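Local coordinates for protein 7,8-dihydro-6-hydroxymethylpterin pyrophosphokinase-dihydropteroate synthase (Plasmodium falciparum, PDB 6JWS) that probably makes 6-hydroxymethyl-7,8-dihydropterin diphosphate using ATP, then joins it to 4-aminobenzoate to give 7,8-dihydropteroate in folate synthesis, at residues Lys43-Ile48 / Val182-Ile187; Phe173-Leu178 / Ser236-Leu241. The protein carries 1 engineered substitution. All blocks are in the same frame, centred on the assembly; numbering follows the deposited sequence.

Interaction 1. Residues Lys43-Ile48 / Val182-Ile187; sequences KYLGKI and VVIKYI. With CA (calcium ion), chain L.
The two helices lying on the antiparallel sheet of the HPPK domain meet here: the C-terminal end of helix 30-44 and the turn into strand 46-57 pack against helix 177-190. Leu45, the first residue to leave helical geometry, shares the contact almost equally with Tyr44; its two methyls reach different partners. Leu45 CD2 reaches Val183 CG1 at 3.8 Å, the two side chains lying alongside and pointing opposite ways, while CD1 crosses Ile184 at roughly a right angle and lies 3.9 Å from its CG1. Ile187 comes in obliquely, its CD1 4.2 Å from Leu45 CD1. The strand order 208-214, 16-24, 163-172, 46-57, with these two helices as the connections, matches a ferredoxin-like βαββαβ fold. Tyr44 makes the other half: its CB faces Val183 CG1 at 4.2 Å, and Ile187 CG1 meets the ring edge, 4.0 Å from CD2. The phenol OH is hydrogen-bonded to Glu93 O, so the ring's polar tip is tied to a loop. Beyond the helix end, Gly46 O binds calcium at 2.5 Å, with two waters, Glu42 O and Glu99 OE1 among its ligands. Gly46 turns the chain with phi 149° and psi -139°, angles suited to glycine because Leu45 O crowds the side-chain position.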
ATOM      1  N   LYS B  43     -16.395 -12.692  41.373  1.00 37.24           N
ATOM      2  CA  LYS B  43     -17.346 -12.759  42.477  1.00 36.90           C
ATOM      3  C   LYS B  43     -16.996 -13.895  43.441  1.00 35.28           C
ATOM      4  O   LYS B  43     -16.886 -13.665  44.642  1.00 36.58           O
ATOM      5  CB  LYS B  43     -18.766 -12.901  41.918  1.00 37.56           C
ATOM      6  CG  LYS B  43     -19.898 -12.786  42.932  1.00 39.03           C
ATOM      7  CD  LYS B  43     -21.261 -12.822  42.266  1.00 39.15           C
ATOM      8  CE  LYS B  43     -22.423 -12.605  43.214  1.00 37.74           C
ATOM      9  NZ  LYS B  43     -22.232 -11.409  44.065  1.00 38.19           N
ATOM     10  N   TYR B  44     -16.777 -15.104  42.902  1.00 34.91           N
ATOM     11  CA  TYR B  44     -16.747 -16.320  43.701  1.00 33.20           C
ATOM     12  C   TYR B  44     -15.339 -16.870  43.932  1.00 33.97           C
ATOM     13  O   TYR B  44     -15.185 -17.770  44.750  1.00 40.33           O
ATOM     14  CB  TYR B  44     -17.649 -17.397  43.090  1.00 31.68           C
ATOM     15  CG  TYR B  44     -19.130 -17.103  43.113  1.00 31.89           C
ATOM     16  CD1 TYR B  44     -19.752 -16.574  44.239  1.00 32.46           C
ATOM     17  CD2 TYR B  44     -19.925 -17.396  42.014  1.00 32.60           C
ATOM     18  CE1 TYR B  44     -21.115 -16.313  44.255  1.00 30.88           C
ATOM     19  CE2 TYR B  44     -21.291 -17.148  42.016  1.00 33.15           C
ATOM     20  CZ  TYR B  44     -21.886 -16.607  43.144  1.00 33.11           C
ATOM     21  OH  TYR B  44     -23.232 -16.376  43.145  1.00 38.07           O
ATOM     22  N   LEU B  45     -14.311 -16.356  43.242  1.00 33.02           N
ATOM     23  CA  LEU B  45     -13.006 -17.003  43.312  1.00 29.99           C
ATOM     24  C   LEU B  45     -11.908 -16.090  43.847  1.00 28.18           C
ATOM     25  O   LEU B  45     -10.946 -16.581  44.416  1.00 33.50           O
ATOM     26  CB  LEU B  45     -12.612 -17.573  41.944  1.00 30.54           C
ATOM     27  CG  LEU B  45     -13.451 -18.755  41.466  1.00 30.89           C
ATOM     28  CD1 LEU B  45     -12.922 -19.278  40.131  1.00 30.72           C
ATOM     29  CD2 LEU B  45     -13.440 -19.856  42.522  1.00 31.25           C
ATOM     30  N   GLY B  46     -12.002 -14.779  43.624  1.00 27.50           N
ATOM     31  CA  GLY B  46     -10.924 -13.897  44.050  1.00 26.44           C
ATOM     32  C   GLY B  46     -10.781 -12.674  43.144  1.00 28.35           C
ATOM     33  O   GLY B  46     -11.771 -12.080  42.712  1.00 28.90           O
ATOM     34  N   LYS B  47      -9.534 -12.303  42.852  1.00 27.61           N
ATOM     35  CA  LYS B  47      -9.309 -11.135  42.026  1.00 26.58           C
ATOM     36  C   LYS B  47      -8.607 -11.488  40.713  1.00 24.09           C
ATOM     37  O   LYS B  47      -7.487 -12.002  40.728  1.00 22.79           O
ATOM     38  CB  LYS B  47      -8.492 -10.100  42.802  1.00 27.45           C
ATOM     39  CG  LYS B  47      -8.292  -8.830  42.000  1.00 27.86           C
ATOM     40  CD  LYS B  47      -7.532  -7.723  42.670  1.00 30.18           C
ATOM     41  CE  LYS B  47      -7.972  -6.435  42.007  1.00 33.04           C
ATOM     42  NZ  LYS B  47      -6.863  -5.467  41.979  1.00 40.95           N
ATOM     43  N   ILE B  48      -9.233 -11.112  39.588  1.00 21.32           N
ATOM     44  CA  ILE B  48      -8.593 -11.199  38.283  1.00 22.05           C
ATOM     45  C   ILE B  48      -7.493 -10.144  38.163  1.00 21.81           C
ATOM     46  O   ILE B  48      -7.760  -8.947  38.231  1.00 22.41           O
ATOM     47  CB  ILE B  48      -9.630 -11.059  37.153  1.00 23.30           C
ATOM     48  CG1 ILE B  48     -10.669 -12.180  37.230  1.00 22.69           C
ATOM     49  CG2 ILE B  48      -8.928 -11.023  35.797  1.00 21.95           C
ATOM     50  CD1 ILE B  48     -11.863 -11.989  36.319  1.00 24.92           C
ATOM     51  N   VAL B 182     -14.364 -27.445  42.142  1.00 32.37           N
ATOM     52  CA  VAL B 182     -15.736 -27.624  42.599  1.00 33.33           C
ATOM     53  C   VAL B 182     -16.514 -26.327  42.381  1.00 32.62           C
ATOM     54  O   VAL B 182     -17.572 -26.339  41.749  1.00 31.54           O
ATOM     55  CB  VAL B 182     -15.808 -28.101  44.068  1.00 34.71           C
ATOM     56  CG1 VAL B 182     -17.239 -28.099  44.594  1.00 31.96           C
ATOM     57  CG2 VAL B 182     -15.144 -29.464  44.269  1.00 31.12           C
ATOM     58  N   VAL B 183     -15.966 -25.204  42.875  1.00 32.45           N
ATOM     59  CA  VAL B 183     -16.610 -23.908  42.688  1.00 33.73           C
ATOM     60  C   VAL B 183     -16.748 -23.576  41.200  1.00 34.82           C
ATOM     61  O   VAL B 183     -17.766 -23.019  40.785  1.00 37.84           O
ATOM     62  CB  VAL B 183     -15.922 -22.765  43.458  1.00 34.39           C
ATOM     63  CG1 VAL B 183     -16.732 -21.482  43.350  1.00 35.43           C
ATOM     64  CG2 VAL B 183     -15.694 -23.110  44.922  1.00 33.75           C
ATOM     65  N   ILE B 184     -15.736 -23.928  40.395  1.00 33.47           N
ATOM     66  CA  ILE B 184     -15.789 -23.662  38.966  1.00 33.64           C
ATOM     67  C   ILE B 184     -16.940 -24.452  38.349  1.00 37.45           C
ATOM     68  O   ILE B 184     -17.682 -23.929  37.512  1.00 40.23           O
ATOM     69  CB  ILE B 184     -14.433 -23.966  38.295  1.00 34.43           C
ATOM     70  CG1 ILE B 184     -13.412 -22.853  38.550  1.00 33.90           C
ATOM     71  CG2 ILE B 184     -14.610 -24.233  36.805  1.00 33.63           C
ATOM     72  CD1 ILE B 184     -11.977 -23.293  38.391  1.00 32.34           C
ATOM     73  N   LYS B 185     -17.078 -25.719  38.768  1.00 40.38           N
ATOM     74  CA  LYS B 185     -18.162 -26.578  38.305  1.00 41.08           C
ATOM     75  C   LYS B 185     -19.506 -25.963  38.678  1.00 39.06           C
ATOM     76  O   LYS B 185     -20.439 -26.012  37.884  1.00 38.54           O
ATOM     77  CB  LYS B 185     -18.002 -28.009  38.831  1.00 42.71           C
ATOM     78  CG  LYS B 185     -16.826 -28.782  38.251  1.00 40.90           C
ATOM     79  CD  LYS B 185     -16.928 -28.981  36.752  1.00 42.07           C
ATOM     80  CE  LYS B 185     -15.623 -29.458  36.144  1.00 42.40           C
ATOM     81  NZ  LYS B 185     -15.795 -29.821  34.721  1.00 42.53           N
ATOM     82  N   TYR B 186     -19.576 -25.350  39.867  1.00 40.72           N
ATOM     83  CA  TYR B 186     -20.766 -24.622  40.277  1.00 44.75           C
ATOM     84  C   TYR B 186     -21.039 -23.486  39.292  1.00 45.58           C
ATOM     85  O   TYR B 186     -22.133 -23.407  38.725  1.00 46.74           O
ATOM     86  CB  TYR B 186     -20.666 -24.162  41.738  1.00 51.34           C
ATOM     87  CG  TYR B 186     -21.924 -23.508  42.254  1.00 57.77           C
ATOM     88  CD1 TYR B 186     -23.067 -24.255  42.499  1.00 60.13           C
ATOM     89  CD2 TYR B 186     -21.986 -22.140  42.475  1.00 59.45           C
ATOM     90  CE1 TYR B 186     -24.237 -23.670  42.956  1.00 62.95           C
ATOM     91  CE2 TYR B 186     -23.145 -21.539  42.941  1.00 64.57           C
ATOM     92  CZ  TYR B 186     -24.275 -22.305  43.180  1.00 65.87           C
ATOM     93  OH  TYR B 186     -25.428 -21.728  43.626  1.00 69.46           O
ATOM     94  N   ILE B 187     -20.018 -22.642  39.063  1.00 43.79           N
ATOM     95  CA  ILE B 187     -20.106 -21.528  38.127  1.00 39.81           C
ATOM     96  C   ILE B 187     -20.619 -22.010  36.766  1.00 38.42           C
ATOM     97  O   ILE B 187     -21.531 -21.407  36.207  1.00 38.70           O
ATOM     98  CB  ILE B 187     -18.763 -20.765  38.033  1.00 38.23           C
ATOM     99  CG1 ILE B 187     -18.497 -19.940  39.292  1.00 34.19           C
ATOM    100  CG2 ILE B 187     -18.700 -19.895  36.781  1.00 38.26           C
ATOM    101  CD1 ILE B 187     -17.058 -19.531  39.464  1.00 32.37           C
TER
HETATM  102 CA    CA L 804     -13.335 -10.345  43.527  1.00 35.75          CA
HETATM  103  O   HOH W   1     -11.521  -9.982  44.589  1.00 27.62           O
HETATM  104  O   HOH W   2     -13.929 -11.244  45.705  1.00 30.04           O

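Interaction 2. Residues Phe173-Leu178 / Ser236-Leu241; sequences FVNDPL and SKYIHL
Tyr238 supplies the tight part of this contact, its buried ring clamped between aliphatic groups on opposite faces. Val174 CG2 sits over the centre of one face, 3.8 Å from the centroid and 11° off the ring normal, a clear CH-pi contact; Lys237 CG, from the residue just before, lies 3.9 Å above the plane on the other. With CG anti to its carbonyl carbon (chi1 -58°), Tyr238 carries its phenol across the chain at 173-178, where Asn175 N donates to Tyr238 OH at 3.0 Å. An N-H...O angle of 144° makes that bond distinctly bent. The segment it grips is the loop between strand 163-172 and helix 177-190, whose N-cap is Asp176: its OD2 accepts from Ser179 N. Phe173 runs alongside Tyr238, pointing the other way; its CD1 touches Tyr238 CD1 at 3.9 Å, while its ring stacks with that of Tyr97. Toward solvent the contact turns polar: Lys237 is partly exposed, extended and bent only at chi4, and its ammonium group makes no bond to Asn175. Lys237 NZ stands 3.4 Å from Asn175 ND2, both donors; NZ donates instead to Ser10 O, and ND2 to Ile8 O, both near the N-terminus of the chain.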
ATOM      1  N   PHE B 173      -8.762 -17.058  47.126  1.00 35.34           N
ATOM      2  CA  PHE B 173      -8.836 -17.319  48.561  1.00 36.84           C
ATOM      3  C   PHE B 173      -9.149 -18.798  48.790  1.00 38.96           C
ATOM      4  O   PHE B 173      -9.111 -19.280  49.925  1.00 41.42           O
ATOM      5  CB  PHE B 173      -9.859 -16.393  49.240  1.00 29.33           C
ATOM      6  CG  PHE B 173     -11.114 -16.144  48.442  1.00 28.75           C
ATOM      7  CD1 PHE B 173     -11.990 -17.182  48.144  1.00 28.69           C
ATOM      8  CD2 PHE B 173     -11.410 -14.873  47.956  1.00 26.49           C
ATOM      9  CE1 PHE B 173     -13.134 -16.957  47.390  1.00 28.08           C
ATOM     10  CE2 PHE B 173     -12.558 -14.648  47.204  1.00 25.33           C
ATOM     11  CZ  PHE B 173     -13.426 -15.686  46.928  1.00 26.98           C
ATOM     12  N   VAL B 174      -9.471 -19.503  47.697  1.00 38.46           N
ATOM     13  CA  VAL B 174      -9.746 -20.929  47.738  1.00 37.32           C
ATOM     14  C   VAL B 174      -8.456 -21.657  48.099  1.00 37.38           C
ATOM     15  O   VAL B 174      -7.376 -21.226  47.706  1.00 38.28           O
ATOM     16  CB  VAL B 174     -10.377 -21.411  46.421  1.00 36.32           C
ATOM     17  CG1 VAL B 174     -10.540 -22.919  46.393  1.00 37.20           C
ATOM     18  CG2 VAL B 174     -11.721 -20.739  46.196  1.00 36.40           C
ATOM     19  N   ASN B 175      -8.578 -22.734  48.888  1.00 38.79           N
ATOM     20  CA  ASN B 175      -7.424 -23.360  49.520  1.00 39.86           C
ATOM     21  C   ASN B 175      -6.648 -24.264  48.564  1.00 37.88           C
ATOM     22  O   ASN B 175      -5.449 -24.462  48.764  1.00 36.78           O
ATOM     23  CB  ASN B 175      -7.793 -24.133  50.786  1.00 45.18           C
ATOM     24  CG  ASN B 175      -8.258 -23.237  51.914  1.00 49.84           C
ATOM     25  OD1 ASN B 175      -7.720 -22.151  52.136  1.00 51.06           O
ATOM     26  ND2 ASN B 175      -9.265 -23.692  52.637  1.00 52.18           N
ATOM     27  N   ASP B 176      -7.327 -24.828  47.552  1.00 37.59           N
ATOM     28  CA  ASP B 176      -6.701 -25.846  46.721  1.00 35.07           C
ATOM     29  C   ASP B 176      -7.407 -25.943  45.373  1.00 34.22           C
ATOM     30  O   ASP B 176      -8.559 -25.521  45.237  1.00 32.65           O
ATOM     31  CB  ASP B 176      -6.745 -27.214  47.410  1.00 37.76           C
ATOM     32  CG  ASP B 176      -8.170 -27.708  47.573  1.00 39.68           C
ATOM     33  OD1 ASP B 176      -8.830 -27.270  48.541  1.00 40.75           O
ATOM     34  OD2 ASP B 176      -8.643 -28.454  46.684  1.00 39.32           O
ATOM     35  N   PRO B 177      -6.740 -26.537  44.348  1.00 35.80           N
ATOM     36  CA  PRO B 177      -7.338 -26.703  43.023  1.00 34.46           C
ATOM     37  C   PRO B 177      -8.568 -27.603  42.989  1.00 36.16           C
ATOM     38  O   PRO B 177      -9.430 -27.451  42.114  1.00 35.83           O
ATOM     39  CB  PRO B 177      -6.204 -27.256  42.137  1.00 34.53           C
ATOM     40  CG  PRO B 177      -5.141 -27.764  43.099  1.00 33.38           C
ATOM     41  CD  PRO B 177      -5.335 -26.990  44.387  1.00 35.51           C
ATOM     42  N   LEU B 178      -8.658 -28.537  43.946  1.00 37.82           N
ATOM     43  CA  LEU B 178      -9.840 -29.391  43.962  1.00 34.88           C
ATOM     44  C   LEU B 178     -11.038 -28.583  44.445  1.00 31.16           C
ATOM     45  O   LEU B 178     -12.091 -28.627  43.821  1.00 30.73           O
ATOM     46  CB  LEU B 178      -9.616 -30.674  44.769  1.00 35.96           C
ATOM     47  CG  LEU B 178     -10.760 -31.687  44.691  1.00 37.38           C
ATOM     48  CD1 LEU B 178     -11.316 -31.793  43.279  1.00 36.44           C
ATOM     49  CD2 LEU B 178     -10.325 -33.054  45.191  1.00 41.65           C
ATOM     50  N   SER B 236     -20.030 -24.221  50.552  1.00 54.20           N
ATOM     51  CA  SER B 236     -20.569 -23.448  51.666  1.00 51.31           C
ATOM     52  C   SER B 236     -19.473 -22.624  52.327  1.00 49.04           C
ATOM     53  O   SER B 236     -19.754 -21.634  52.997  1.00 54.26           O
ATOM     54  CB  SER B 236     -21.250 -24.334  52.685  1.00 54.50           C
ATOM     55  OG  SER B 236     -22.558 -24.679  52.257  1.00 57.61           O
ATOM     56  N   LYS B 237     -18.227 -23.061  52.139  1.00 45.68           N
ATOM     57  CA  LYS B 237     -17.075 -22.387  52.704  1.00 44.11           C
ATOM     58  C   LYS B 237     -16.839 -21.070  51.963  1.00 44.89           C
ATOM     59  O   LYS B 237     -16.141 -20.202  52.482  1.00 48.63           O
ATOM     60  CB  LYS B 237     -15.860 -23.315  52.626  1.00 44.41           C
ATOM     61  CG  LYS B 237     -14.534 -22.717  53.072  1.00 45.29           C
ATOM     62  CD  LYS B 237     -13.430 -23.751  53.173  1.00 48.07           C
ATOM     63  CE  LYS B 237     -12.041 -23.144  53.215  1.00 50.68           C
ATOM     64  NZ  LYS B 237     -11.849 -22.187  54.331  1.00 54.06           N
ATOM     65  N   TYR B 238     -17.424 -20.925  50.762  1.00 40.84           N
ATOM     66  CA  TYR B 238     -17.109 -19.793  49.903  1.00 40.05           C
ATOM     67  C   TYR B 238     -18.366 -19.047  49.460  1.00 41.44           C
ATOM     68  O   TYR B 238     -18.293 -17.850  49.188  1.00 39.73           O
ATOM     69  CB  TYR B 238     -16.273 -20.218  48.692  1.00 35.62           C
ATOM     70  CG  TYR B 238     -14.975 -20.898  49.030  1.00 32.83           C
ATOM     71  CD1 TYR B 238     -13.945 -20.204  49.645  1.00 33.80           C
ATOM     72  CD2 TYR B 238     -14.768 -22.234  48.722  1.00 31.88           C
ATOM     73  CE1 TYR B 238     -12.747 -20.822  49.971  1.00 32.34           C
ATOM     74  CE2 TYR B 238     -13.576 -22.866  49.042  1.00 31.45           C
ATOM     75  CZ  TYR B 238     -12.562 -22.159  49.666  1.00 31.36           C
ATOM     76  OH  TYR B 238     -11.380 -22.773  49.977  1.00 33.66           O
ATOM     77  N   ILE B 239     -19.504 -19.749  49.381  1.00 42.75           N
ATOM     78  CA  ILE B 239     -20.741 -19.126  48.931  1.00 47.89           C
ATOM     79  C   ILE B 239     -21.811 -19.263  50.020  1.00 52.78           C
ATOM     80  O   ILE B 239     -21.889 -20.296  50.688  1.00 58.68           O
ATOM     81  CB  ILE B 239     -21.176 -19.704  47.563  1.00 48.50           C
ATOM     82  CG1 ILE B 239     -20.047 -19.637  46.524  1.00 48.01           C
ATOM     83  CG2 ILE B 239     -22.451 -19.040  47.050  1.00 44.50           C
ATOM     84  CD1 ILE B 239     -20.335 -20.372  45.232  1.00 47.12           C
ATOM     85  N   HIS B 240     -22.605 -18.198  50.214  1.00 49.66           N
ATOM     86  CA  HIS B 240     -23.801 -18.224  51.047  1.00 53.29           C
ATOM     87  C   HIS B 240     -24.921 -18.906  50.270  1.00 57.42           C
ATOM     88  O   HIS B 240     -25.638 -18.248  49.517  1.00 58.40           O
ATOM     89  CB  HIS B 240     -24.271 -16.801  51.411  1.00 51.89           C
ATOM     90  CG  HIS B 240     -23.487 -16.119  52.485  1.00 53.23           C
ATOM     91  ND1 HIS B 240     -22.657 -15.039  52.224  1.00 53.14           N
ATOM     92  CD2 HIS B 240     -23.415 -16.338  53.818  1.00 55.60           C
ATOM     93  CE1 HIS B 240     -22.091 -14.637  53.347  1.00 56.47           C
ATOM     94  NE2 HIS B 240     -22.543 -15.419  54.346  1.00 56.62           N
ATOM     95  N   LEU B 241     -25.072 -20.223  50.461  1.00 64.72           N
ATOM     96  CA  LEU B 241     -25.982 -21.003  49.634  1.00 75.48           C
ATOM     97  C   LEU B 241     -27.429 -20.873  50.112  1.00 84.14           C
ATOM     98  O   LEU B 241     -27.695 -20.817  51.313  1.00 86.33           O
ATOM     99  CB  LEU B 241     -25.524 -22.464  49.617  1.00 71.29           C
ATOM    100  CG  LEU B 241     -24.235 -22.719  48.842  1.00 70.72           C
ATOM    101  CD1 LEU B 241     -23.532 -23.965  49.355  1.00 72.54           C
ATOM    102  CD2 LEU B 241     -24.511 -22.825  47.350  1.00 67.76           C
TER

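How the interactions relate
The centres of interactions 1 and 2 lie 8 Å apart, and they share helix 177-190: residues 173-178 lead into it, 182-187 continue it. The side chains of Tyr238 and Val183 touch, joining the two apolar clusters directly. A second junction is the Phe173 ring, which packs on the turn of 43-48, with CE1 3.4 Å from Tyr44 O and CZ 3.5 Å from Leu45 C. That places Phe173 about 6 Å from the calcium ion, nearest atoms. A third is Tyr186 CD2 against Ile239 CD1 at 3.7 Å. Towards the kinase site, Lys185 contacts bound ATP, while the side chain of Ile184 remains about 7 Å from it and that of Val174 about 13 Å.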